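Long-range contacts in abietadiene synthase, chloroplastic (Abies grandis, PDB 3S9V), which is a chloroplast enzyme of the terpene synthase family, its single large chain folded mainly from helices: residues His374-Gly379 with Ala726-Asn731; Ala512-Glu517 with Lys744-Glu749; Leu550-Glu555 with Gln570-Cys575; Pro626-Tyr631 with Ala697-Cys702. One frame throughout, in Å; residues are numbered along the deposited sequence.

Contact 1 of 4, residues His374-Gly379 with Ala726-Asn731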
# COMPACT_ATOMS: atom_id res chain seq x y z
N HIS A 374 -8.09 -2.25 5.71
CA HIS A 374 -7.81 -3.64 6.05
C HIS A 374 -6.92 -3.79 7.28
O HIS A 374 -6.93 -4.83 7.93
CB HIS A 374 -7.18 -4.37 4.87
CG HIS A 374 -8.15 -4.72 3.78
ND1 HIS A 374 -8.99 -5.82 3.86
CD2 HIS A 374 -8.46 -4.09 2.63
CE1 HIS A 374 -9.77 -5.84 2.80
NE2 HIS A 374 -9.48 -4.81 2.04
N VAL A 375 -6.14 -2.76 7.60
CA VAL A 375 -5.25 -2.83 8.75
C VAL A 375 -5.97 -2.27 9.96
O VAL A 375 -5.57 -1.25 10.53
CB VAL A 375 -3.94 -2.05 8.48
CG1 VAL A 375 -2.92 -2.37 9.54
CG2 VAL A 375 -3.39 -2.42 7.10
N SER A 376 -7.04 -2.96 10.34
CA SER A 376 -7.87 -2.54 11.44
C SER A 376 -7.73 -3.39 12.69
O SER A 376 -7.27 -4.54 12.64
CB SER A 376 -9.33 -2.57 11.01
OG SER A 376 -9.67 -3.89 10.62
N PHE A 377 -8.17 -2.81 13.81
CA PHE A 377 -8.15 -3.46 15.10
C PHE A 377 -9.59 -3.76 15.48
O PHE A 377 -10.52 -3.18 14.93
CB PHE A 377 -7.53 -2.54 16.15
CG PHE A 377 -6.11 -2.16 15.87
CD1 PHE A 377 -5.34 -2.93 15.01
CD2 PHE A 377 -5.54 -1.05 16.48
CE1 PHE A 377 -4.00 -2.60 14.76
CE2 PHE A 377 -4.21 -0.72 16.24
CZ PHE A 377 -3.44 -1.50 15.38
N PRO A 378 -9.79 -4.68 16.43
CA PRO A 378 -11.16 -5.00 16.83
C PRO A 378 -11.90 -3.77 17.34
O PRO A 378 -11.33 -2.94 18.04
CB PRO A 378 -10.97 -6.06 17.92
CG PRO A 378 -9.60 -5.73 18.48
CD PRO A 378 -8.81 -5.42 17.25
N GLY A 379 -13.16 -3.66 16.95
CA GLY A 379 -13.97 -2.54 17.38
C GLY A 379 -13.87 -1.25 16.58
O GLY A 379 -14.49 -0.26 16.93
N ALA A 726 -10.65 -12.85 14.46
CA ALA A 726 -9.34 -13.34 14.88
C ALA A 726 -8.23 -12.66 14.10
O ALA A 726 -7.16 -12.36 14.64
CB ALA A 726 -9.27 -14.85 14.69
N LEU A 727 -8.47 -12.43 12.81
CA LEU A 727 -7.47 -11.78 11.96
C LEU A 727 -7.33 -10.33 12.38
O LEU A 727 -6.24 -9.73 12.32
CB LEU A 727 -7.88 -11.85 10.48
CG LEU A 727 -7.59 -13.15 9.73
CD1 LEU A 727 -8.31 -13.14 8.38
CD2 LEU A 727 -6.09 -13.31 9.54
N GLU A 728 -8.44 -9.76 12.82
CA GLU A 728 -8.46 -8.37 13.26
C GLU A 728 -7.67 -8.27 14.56
O GLU A 728 -6.88 -7.34 14.75
CB GLU A 728 -9.91 -7.93 13.47
CG GLU A 728 -10.14 -6.44 13.43
CD GLU A 728 -11.56 -6.09 13.01
OE1 GLU A 728 -12.51 -6.63 13.62
OE2 GLU A 728 -11.72 -5.27 12.08
N GLU A 729 -7.86 -9.25 15.45
CA GLU A 729 -7.13 -9.26 16.71
C GLU A 729 -5.65 -9.52 16.42
O GLU A 729 -4.76 -8.97 17.09
CB GLU A 729 -7.68 -10.35 17.65
CG GLU A 729 -6.94 -10.37 19.00
CD GLU A 729 -7.59 -11.22 20.08
OE1 GLU A 729 -6.95 -11.42 21.14
OE2 GLU A 729 -8.74 -11.69 19.89
N LEU A 730 -5.38 -10.34 15.40
CA LEU A 730 -4.00 -10.65 15.01
C LEU A 730 -3.29 -9.39 14.50
O LEU A 730 -2.09 -9.23 14.71
CB LEU A 730 -3.99 -11.74 13.94
CG LEU A 730 -2.62 -12.28 13.54
CD1 LEU A 730 -1.94 -12.87 14.78
CD2 LEU A 730 -2.77 -13.34 12.47
N ASN A 731 -4.03 -8.50 13.84
CA ASN A 731 -3.41 -7.26 13.37
C ASN A 731 -2.90 -6.47 14.57
O ASN A 731 -1.76 -6.01 14.58
CB ASN A 731 -4.42 -6.36 12.64
CG ASN A 731 -4.68 -6.79 11.22
OD1 ASN A 731 -3.80 -7.34 10.54
ND2 ASN A 731 -5.90 -6.53 10.74
O HOH W 1 -14.61 -5.24 15.48

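Contact 2 of 4, residues Ala512-Glu517 with Lys744-Glu749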
# COMPACT_ATOMS: atom_id res chain seq x y z
N ALA A 512 9.95 -17.99 1.43
CA ALA A 512 10.61 -17.19 0.41
C ALA A 512 9.78 -15.97 0.04
O ALA A 512 10.32 -14.94 -0.32
CB ALA A 512 10.87 -18.05 -0.84
N SER A 513 8.47 -16.09 0.15
CA SER A 513 7.59 -14.99 -0.19
C SER A 513 7.56 -13.87 0.84
O SER A 513 7.20 -12.73 0.50
CB SER A 513 6.16 -15.51 -0.40
OG SER A 513 5.51 -15.69 0.85
N PHE A 514 7.94 -14.15 2.09
CA PHE A 514 7.91 -13.10 3.11
C PHE A 514 9.22 -12.78 3.83
O PHE A 514 9.49 -11.62 4.12
CB PHE A 514 6.77 -13.34 4.12
CG PHE A 514 6.92 -14.59 4.96
CD1 PHE A 514 7.72 -14.60 6.10
CD2 PHE A 514 6.23 -15.75 4.62
CE1 PHE A 514 7.83 -15.75 6.90
CE2 PHE A 514 6.33 -16.91 5.40
CZ PHE A 514 7.14 -16.90 6.54
N ILE A 515 10.04 -13.79 4.14
CA ILE A 515 11.34 -13.52 4.78
C ILE A 515 12.39 -13.84 3.73
O ILE A 515 13.19 -14.76 3.86
CB ILE A 515 11.60 -14.39 6.05
CG1 ILE A 515 11.31 -15.87 5.76
CG2 ILE A 515 10.75 -13.87 7.20
CD1 ILE A 515 11.82 -16.81 6.85
N PHE A 516 12.36 -13.02 2.69
CA PHE A 516 13.21 -13.13 1.51
C PHE A 516 14.66 -12.65 1.60
O PHE A 516 15.48 -13.09 0.80
CB PHE A 516 12.52 -12.37 0.39
CG PHE A 516 12.24 -10.93 0.73
CD1 PHE A 516 13.17 -9.94 0.44
CD2 PHE A 516 11.07 -10.56 1.39
CE1 PHE A 516 12.94 -8.62 0.79
CE2 PHE A 516 10.83 -9.24 1.75
CZ PHE A 516 11.76 -8.27 1.45
N GLU A 517 14.97 -11.76 2.53
CA GLU A 517 16.33 -11.23 2.64
C GLU A 517 17.42 -12.31 2.62
O GLU A 517 17.25 -13.38 3.20
CB GLU A 517 16.50 -10.38 3.90
CG GLU A 517 15.63 -9.12 3.99
CD GLU A 517 14.25 -9.38 4.59
OE1 GLU A 517 13.78 -8.53 5.38
OE2 GLU A 517 13.63 -10.42 4.28
N LYS A 744 7.76 -11.15 14.67
CA LYS A 744 6.39 -10.75 14.35
C LYS A 744 6.07 -11.11 12.90
O LYS A 744 4.93 -11.46 12.58
CB LYS A 744 6.20 -9.24 14.57
CG LYS A 744 6.32 -8.86 16.04
CD LYS A 744 5.59 -7.59 16.38
CE LYS A 744 6.28 -6.36 15.84
NZ LYS A 744 5.50 -5.14 16.24
N ARG A 745 7.07 -11.04 12.03
CA ARG A 745 6.89 -11.40 10.63
C ARG A 745 6.70 -12.92 10.51
O ARG A 745 5.85 -13.39 9.75
CB ARG A 745 8.10 -10.95 9.80
CG ARG A 745 8.24 -9.44 9.66
CD ARG A 745 9.58 -9.03 9.05
NE ARG A 745 9.78 -9.60 7.72
CZ ARG A 745 10.94 -9.59 7.07
NH1 ARG A 745 12.02 -9.04 7.62
NH2 ARG A 745 11.02 -10.14 5.86
N LEU A 746 7.48 -13.68 11.27
CA LEU A 746 7.37 -15.14 11.23
C LEU A 746 5.98 -15.58 11.67
O LEU A 746 5.41 -16.50 11.09
CB LEU A 746 8.41 -15.79 12.15
CG LEU A 746 9.81 -15.93 11.57
CD1 LEU A 746 10.75 -16.44 12.65
CD2 LEU A 746 9.78 -16.90 10.39
N VAL A 747 5.44 -14.92 12.68
CA VAL A 747 4.12 -15.28 13.16
C VAL A 747 3.00 -14.80 12.23
O VAL A 747 2.16 -15.59 11.80
CB VAL A 747 3.87 -14.72 14.57
CG1 VAL A 747 2.44 -15.04 15.02
CG2 VAL A 747 4.86 -15.32 15.54
N PHE A 748 3.02 -13.51 11.91
CA PHE A 748 1.99 -12.90 11.07
C PHE A 748 1.99 -13.34 9.60
O PHE A 748 0.93 -13.53 9.00
CB PHE A 748 2.12 -11.37 11.15
CG PHE A 748 0.94 -10.63 10.59
CD1 PHE A 748 -0.28 -10.62 11.26
CD2 PHE A 748 1.04 -9.95 9.39
CE1 PHE A 748 -1.37 -9.95 10.74
CE2 PHE A 748 -0.05 -9.28 8.86
CZ PHE A 748 -1.25 -9.28 9.53
N GLU A 749 3.17 -13.49 9.03
CA GLU A 749 3.28 -13.91 7.63
C GLU A 749 2.87 -15.36 7.45
O GLU A 749 2.33 -15.74 6.41
CB GLU A 749 4.71 -13.73 7.13
CG GLU A 749 5.19 -12.28 7.11
CD GLU A 749 4.31 -11.38 6.27
OE1 GLU A 749 3.87 -11.82 5.19
OE2 GLU A 749 4.06 -10.23 6.68
O HOH W 2 7.58 -9.92 6.24

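Contact 3 of 4, residues Leu550-Glu555 with Gln570-Cys575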
# COMPACT_ATOMS: atom_id res chain seq x y z
N LEU A 550 1.59 -45.51 15.86
CA LEU A 550 1.85 -44.08 16.00
C LEU A 550 2.53 -43.81 17.33
O LEU A 550 3.39 -42.92 17.44
CB LEU A 550 0.54 -43.28 15.92
CG LEU A 550 -0.18 -43.32 14.57
CD1 LEU A 550 -1.43 -42.44 14.63
CD2 LEU A 550 0.75 -42.83 13.47
N LYS A 551 2.15 -44.57 18.34
CA LYS A 551 2.71 -44.42 19.67
C LYS A 551 4.23 -44.68 19.69
O LYS A 551 4.95 -44.14 20.53
CB LYS A 551 2.02 -45.36 20.65
CG LYS A 551 2.44 -45.12 22.08
CD LYS A 551 1.91 -46.18 23.02
CE LYS A 551 2.54 -46.00 24.39
NZ LYS A 551 4.03 -45.98 24.31
N LEU A 552 4.71 -45.51 18.76
CA LEU A 552 6.14 -45.79 18.69
C LEU A 552 6.85 -44.53 18.22
O LEU A 552 7.92 -44.19 18.71
CB LEU A 552 6.42 -46.93 17.72
CG LEU A 552 5.80 -48.29 18.00
CD1 LEU A 552 6.06 -49.21 16.82
CD2 LEU A 552 6.36 -48.88 19.29
N PHE A 553 6.24 -43.83 17.26
CA PHE A 553 6.84 -42.60 16.74
C PHE A 553 6.89 -41.55 17.86
O PHE A 553 7.94 -40.96 18.13
CB PHE A 553 6.04 -42.08 15.55
CG PHE A 553 6.79 -41.08 14.69
CD1 PHE A 553 6.91 -39.74 15.09
CD2 PHE A 553 7.39 -41.47 13.50
CE1 PHE A 553 7.62 -38.83 14.31
CE2 PHE A 553 8.10 -40.56 12.71
CZ PHE A 553 8.21 -39.24 13.12
N THR A 554 5.75 -41.34 18.51
CA THR A 554 5.67 -40.37 19.60
C THR A 554 6.69 -40.69 20.69
O THR A 554 7.37 -39.79 21.21
CB THR A 554 4.25 -40.33 20.21
OG1 THR A 554 3.30 -40.06 19.17
CG2 THR A 554 4.15 -39.25 21.26
N GLU A 555 6.79 -41.97 21.04
CA GLU A 555 7.72 -42.42 22.07
C GLU A 555 9.17 -42.25 21.63
O GLU A 555 10.04 -41.92 22.44
CB GLU A 555 7.46 -43.89 22.41
CG GLU A 555 8.46 -44.49 23.40
CD GLU A 555 8.20 -44.06 24.83
OE1 GLU A 555 8.14 -42.84 25.10
OE2 GLU A 555 8.05 -44.94 25.70
N GLN A 570 7.32 -50.53 7.86
CA GLN A 570 8.28 -50.14 6.84
C GLN A 570 8.37 -48.62 6.68
O GLN A 570 9.38 -48.01 7.00
CB GLN A 570 7.91 -50.77 5.50
CG GLN A 570 8.77 -50.32 4.33
CD GLN A 570 10.23 -50.69 4.50
OE1 GLN A 570 11.08 -50.28 3.71
NE2 GLN A 570 10.53 -51.48 5.53
N GLN A 571 7.29 -48.04 6.17
CA GLN A 571 7.19 -46.61 5.94
C GLN A 571 7.50 -45.72 7.15
O GLN A 571 8.22 -44.72 7.03
CB GLN A 571 5.80 -46.27 5.41
CG GLN A 571 5.50 -46.88 4.06
CD GLN A 571 6.32 -46.26 2.95
OE1 GLN A 571 6.10 -45.11 2.57
NE2 GLN A 571 7.29 -47.02 2.44
N MET A 572 6.96 -46.07 8.32
CA MET A 572 7.18 -45.28 9.52
C MET A 572 8.67 -45.20 9.89
O MET A 572 9.18 -44.13 10.23
CB MET A 572 6.37 -45.85 10.69
CG MET A 572 6.36 -44.98 11.94
SD MET A 572 5.26 -45.54 13.28
CE MET A 572 6.33 -45.35 14.65
N LYS A 573 9.35 -46.33 9.80
CA LYS A 573 10.77 -46.42 10.13
C LYS A 573 11.58 -45.41 9.35
O LYS A 573 12.38 -44.67 9.91
CB LYS A 573 11.28 -47.84 9.84
CG LYS A 573 12.76 -48.06 10.11
CD LYS A 573 13.13 -49.50 9.78
CE LYS A 573 14.62 -49.74 9.87
NZ LYS A 573 14.97 -51.13 9.46
N ILE A 574 11.37 -45.41 8.04
CA ILE A 574 12.06 -44.50 7.14
C ILE A 574 11.74 -43.06 7.55
O ILE A 574 12.64 -42.24 7.74
CB ILE A 574 11.59 -44.73 5.68
CG1 ILE A 574 12.08 -46.09 5.18
CG2 ILE A 574 12.08 -43.60 4.78
CD1 ILE A 574 11.54 -46.45 3.81
N CYS A 575 10.44 -42.78 7.70
CA CYS A 575 10.00 -41.45 8.08
C CYS A 575 10.74 -40.97 9.32
O CYS A 575 11.29 -39.87 9.33
CB CYS A 575 8.49 -41.44 8.34
SG CYS A 575 7.90 -39.88 9.02

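Contact 4 of 4, residues Pro626-Tyr631 with Ala697-Cys702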
# COMPACT_ATOMS: atom_id res chain seq x y z
N PRO A 626 -16.08 -33.93 18.41
CA PRO A 626 -16.13 -33.08 19.60
C PRO A 626 -16.86 -31.77 19.33
O PRO A 626 -17.21 -31.47 18.19
CB PRO A 626 -14.66 -32.86 19.92
CG PRO A 626 -14.02 -32.86 18.57
CD PRO A 626 -14.70 -34.02 17.89
N SER A 627 -17.10 -31.01 20.39
CA SER A 627 -17.76 -29.72 20.25
C SER A 627 -16.80 -28.79 19.53
O SER A 627 -15.63 -29.13 19.34
CB SER A 627 -18.08 -29.14 21.63
OG SER A 627 -16.90 -28.74 22.30
N PHE A 628 -17.29 -27.62 19.13
CA PHE A 628 -16.46 -26.65 18.43
C PHE A 628 -15.24 -26.24 19.27
O PHE A 628 -14.10 -26.41 18.84
CB PHE A 628 -17.27 -25.41 18.07
CG PHE A 628 -16.51 -24.40 17.26
CD1 PHE A 628 -16.20 -24.66 15.93
CD2 PHE A 628 -16.08 -23.21 17.83
CE1 PHE A 628 -15.47 -23.73 15.17
CE2 PHE A 628 -15.36 -22.28 17.09
CZ PHE A 628 -15.05 -22.54 15.76
N ASN A 629 -15.49 -25.71 20.46
CA ASN A 629 -14.42 -25.27 21.36
C ASN A 629 -13.35 -26.32 21.59
O ASN A 629 -12.16 -26.01 21.52
CB ASN A 629 -15.00 -24.85 22.71
CG ASN A 629 -15.59 -23.46 22.68
OD1 ASN A 629 -16.41 -23.15 21.82
ND2 ASN A 629 -15.16 -22.61 23.61
N GLU A 630 -13.76 -27.55 21.87
CA GLU A 630 -12.78 -28.59 22.10
C GLU A 630 -12.00 -28.89 20.84
O GLU A 630 -10.79 -29.05 20.88
CB GLU A 630 -13.43 -29.87 22.61
CG GLU A 630 -12.43 -31.01 22.81
CD GLU A 630 -13.00 -32.19 23.58
OE1 GLU A 630 -14.04 -32.75 23.16
OE2 GLU A 630 -12.41 -32.57 24.61
N TYR A 631 -12.70 -28.96 19.71
CA TYR A 631 -12.04 -29.25 18.44
C TYR A 631 -11.04 -28.15 18.09
O TYR A 631 -9.84 -28.42 17.90
CB TYR A 631 -13.06 -29.37 17.31
CG TYR A 631 -12.41 -29.46 15.93
CD1 TYR A 631 -12.31 -28.33 15.12
CD2 TYR A 631 -11.87 -30.66 15.47
CE1 TYR A 631 -11.67 -28.40 13.88
CE2 TYR A 631 -11.24 -30.74 14.23
CZ TYR A 631 -11.15 -29.60 13.44
OH TYR A 631 -10.53 -29.67 12.21
N ALA A 697 -14.92 -34.73 11.60
CA ALA A 697 -14.65 -33.72 12.61
C ALA A 697 -13.90 -32.52 12.05
O ALA A 697 -12.72 -32.62 11.72
CB ALA A 697 -13.86 -34.34 13.76
N SER A 698 -14.59 -31.39 11.94
CA SER A 698 -13.96 -30.18 11.42
C SER A 698 -14.63 -28.94 12.00
O SER A 698 -15.65 -29.02 12.68
CB SER A 698 -14.05 -30.13 9.89
OG SER A 698 -15.37 -29.83 9.44
N ALA A 699 -14.05 -27.77 11.74
CA ALA A 699 -14.62 -26.54 12.25
C ALA A 699 -16.12 -26.50 11.95
O ALA A 699 -16.94 -26.46 12.87
CB ALA A 699 -13.93 -25.35 11.62
N ILE A 700 -16.49 -26.53 10.67
CA ILE A 700 -17.89 -26.48 10.27
C ILE A 700 -18.72 -27.62 10.85
O ILE A 700 -19.74 -27.39 11.49
CB ILE A 700 -18.05 -26.48 8.73
CG1 ILE A 700 -17.42 -25.23 8.12
CG2 ILE A 700 -19.53 -26.52 8.36
CD1 ILE A 700 -15.91 -25.17 8.22
N GLN A 701 -18.27 -28.86 10.61
CA GLN A 701 -18.98 -30.04 11.09
C GLN A 701 -19.28 -29.97 12.59
O GLN A 701 -20.39 -30.29 13.03
CB GLN A 701 -18.16 -31.30 10.79
CG GLN A 701 -17.97 -31.55 9.30
CD GLN A 701 -17.12 -32.77 9.00
OE1 GLN A 701 -15.93 -32.81 9.31
NE2 GLN A 701 -17.74 -33.79 8.40
N CYS A 702 -18.28 -29.55 13.36
CA CYS A 702 -18.43 -29.44 14.81
C CYS A 702 -19.37 -28.33 15.22
O CYS A 702 -20.16 -28.49 16.16
CB CYS A 702 -17.06 -29.23 15.46
SG CYS A 702 -15.95 -30.65 15.36

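Contact 1 of 4, residues His374-Gly379 with Ala726-Asn731
Glu728 and Asn731 carry the junction from the side of helix 712-736, and the glutamate can be followed atom by atom. Its CB bond points toward residues 374-379, and with CG anti to the backbone N (chi1 -159°) the chain runs out extended against the loop. Glu728 CG rests on the peptide link between Phe377 and Pro378, 3.4 Å from Phe377 C. Glu728 CD comes next, 3.6 Å from Phe377 O, and there the carboxylate divides its work. Glu728 OE2 accepts a hydrogen bond from Ser376 OG at 2.9 Å through its anti lone pair. Glu728 OE1 lies 3.1 Å from the oxygen of a water that donates to it. That water in turn accepts from Gly379 N, so one carboxylate holds a side chain directly and the amide of Gly379 through the water. The loop falls in the N-terminal terpene synthase region and the helix in the metal-binding region, consistent with a junction between the β and α domains, as in related terpene synthases. Just before the gripped part, an inverse gamma turn centred on Val375 bends the chain. Ser376 O then accepts from Asn731 ND2 at 3.1 Å, a bond of 153° that lies in the carbonyl plane on a lone pair and near the amide plane of the asparagine. Asn731 OD1 is held by Trp425 and His426, which fixes the rotation of the amide. Next to it, Phe377 lays CE1 obliquely 4.0 Å from Asn731 C, while its ring also makes a cation-pi contact with Arg331. Pro378 CD packs 3.7 Å from Glu728 O.

Contact 2 of 4, residues Ala512-Glu517 with Lys744-Glu749
Three flat groups organise the contact, which lies in the helical terpene synthase fold where the chain leaving helix 504-514 passes alongside helix 741-757. The Phe514 ring has Glu749 CB over one face in a CH-pi contact, 3.4 Å from the ring centroid and 20° off its normal, while Leu746 CD2 meets the ring at its edge. The Arg745 guanidinium carries Ile515 CG2 over one face, and its edge faces Phe514 O and the Glu517 carboxylate. The Phe516 ring has Glu517 OE2 above its centre and makes a cation-pi contact with Arg431. Phe514 CG occupies the crowded position between backbone N and carbonyl carbon (chi1 65°), which sends the ring toward the helix. Ile515 CD1 adds an apolar contact with Leu746 CD2 at 4.1 Å. Arg745, bent at chi3, meets Glu517 tip to tip in a salt bridge. Arg745 NH1 donates to Glu517 OE1 at 2.9 Å, from above the carboxylate plane. Arg745 NH2 donates to the syn lone pair of Glu517 OE2 at 3.1 Å in a nearly straight bond of 171°. Arg745 NH2 also donates to Phe514 O at 2.7 Å, on a lone pair in the carbonyl plane. Glu517 is buried, Arg745 less so, and the arginine is thus bound to backbone as well. Arg745 NE, the remaining nitrogen, donates to a water at 2.7 Å, and that water gives a weak bond to Phe514 O.

Contact 3 of 4, residues Leu550-Glu555 with Gln570-Cys575
Met572 makes the tight part of this helix pair. Its chain is extended through chi1 and chi2, with CG anti to the backbone N (chi1 -171°), and reaches across to helix 547-559 before bending at chi3. There Met572 CE lies 3.0 Å from Phe553 N and 3.4 Å from Phe553 CB. Leu552 CB is 3.5 Å from Met572 CE, closer than usual van der Waals contact. The off-rotamer chi3 of 135° is consistent with crowding there. One turn on, the packing eases: Cys575 SG lies 3.8 Å from Phe553 CE2, a sulfur-aromatic contact that approaches the ring obliquely, while Met572 CG meets the ring at its edge. On the far sides, Lys551 and Gln570 are exposed and Gln570 is poorly ordered. The short helical segments run nearly parallel, 14° apart, with axes 10.8 Å from each other, a gap filled by the long Met572 and the ring of Phe553. Helix 521-541 backs the contact within the α-helical terpene synthase domain: Leu537 touches both Phe553 and Cys575, and Tyr541, part of a DDLYD sequence matching the aspartate-rich motif of this family, packs on Phe553. Helix 599-621 meets Leu550 through Ala617 and Thr554 through Thr614.

Contact 4 of 4, residues Pro626-Tyr631 with Ala697-Cys702
The Tyr631 ring lies against the turn that begins helix 699-706. Ser698 CA stands over one face, 3.5 Å from Tyr631 CZ. Ala699 N approaches obliquely, 3.3 Å from Tyr631 CE1, and Ala697 O comes within 3.5 Å of Tyr631 CE2, so the ring spans three residues of backbone. The CB bond of Tyr631 points toward residues 697-702, and CG anti to the backbone N (chi1 171°) lays the ring along their backbone. Cys702 sits in the middle, between Pro626, Phe628 and Tyr631: its SG is 3.7 Å from Tyr631 CB and 4.4 Å from the ring centroid, a sulfur-aromatic contact made obliquely. Its CB packs against Phe628 CA, where the two backbones come nearest. The Phe628 ring turns its edge to Ala699 O, with Phe628 CD1 at 3.6 Å, and Pro626 CD touches Ala697 CB. Both sides are helix starts, each with a serine N-cap, which orders the backbone the side chains pack on. Ser698 OG accepts from Gln701 N at 3.3 Å and 159°, and Ser627 OG accepts more weakly from Glu630 N at 3.4 Å. Further out, Asp683 OD2, in an NDxxTxxxE sequence consistent with the second metal-binding motif of class I terpene synthases, bonds both Tyr631 OH and Ala699 N, while Asp706 accepts from Phe628 N. The nearby helix N-terminus would probably favour an ionised Asp683. Around the pair, helix 669-693 packs on Tyr631, Ser698 and Ile700, helix 599-621 brings Trp619 onto Pro626 and Tyr631, and helix 712-736 touches Ile700.

Contacts 1 and 2 lie nearer the centre of the molecule, each about 17 Å from it, whereas the centres of contacts 3 and 4 are peripheral, at about 47 and 37 Å, although buried locally. Contact 1 is only partly buried. The first two touch directly: Phe748, on helix 741-757, packs on Leu730 and Asn731 of helix 712-736, so successive helices carry both. Their bonds are largely polar, with carboxylates, a guanidinium and bridging waters holding loop to helix, though ring and apolar packing joins in. Contacts 3 and 4 join helices through sulfur, aromatic and apolar groups, and their centres lie about 28 Å apart. Both are nested within the chain loops closed by contacts 1 and 2, which cross along the sequence.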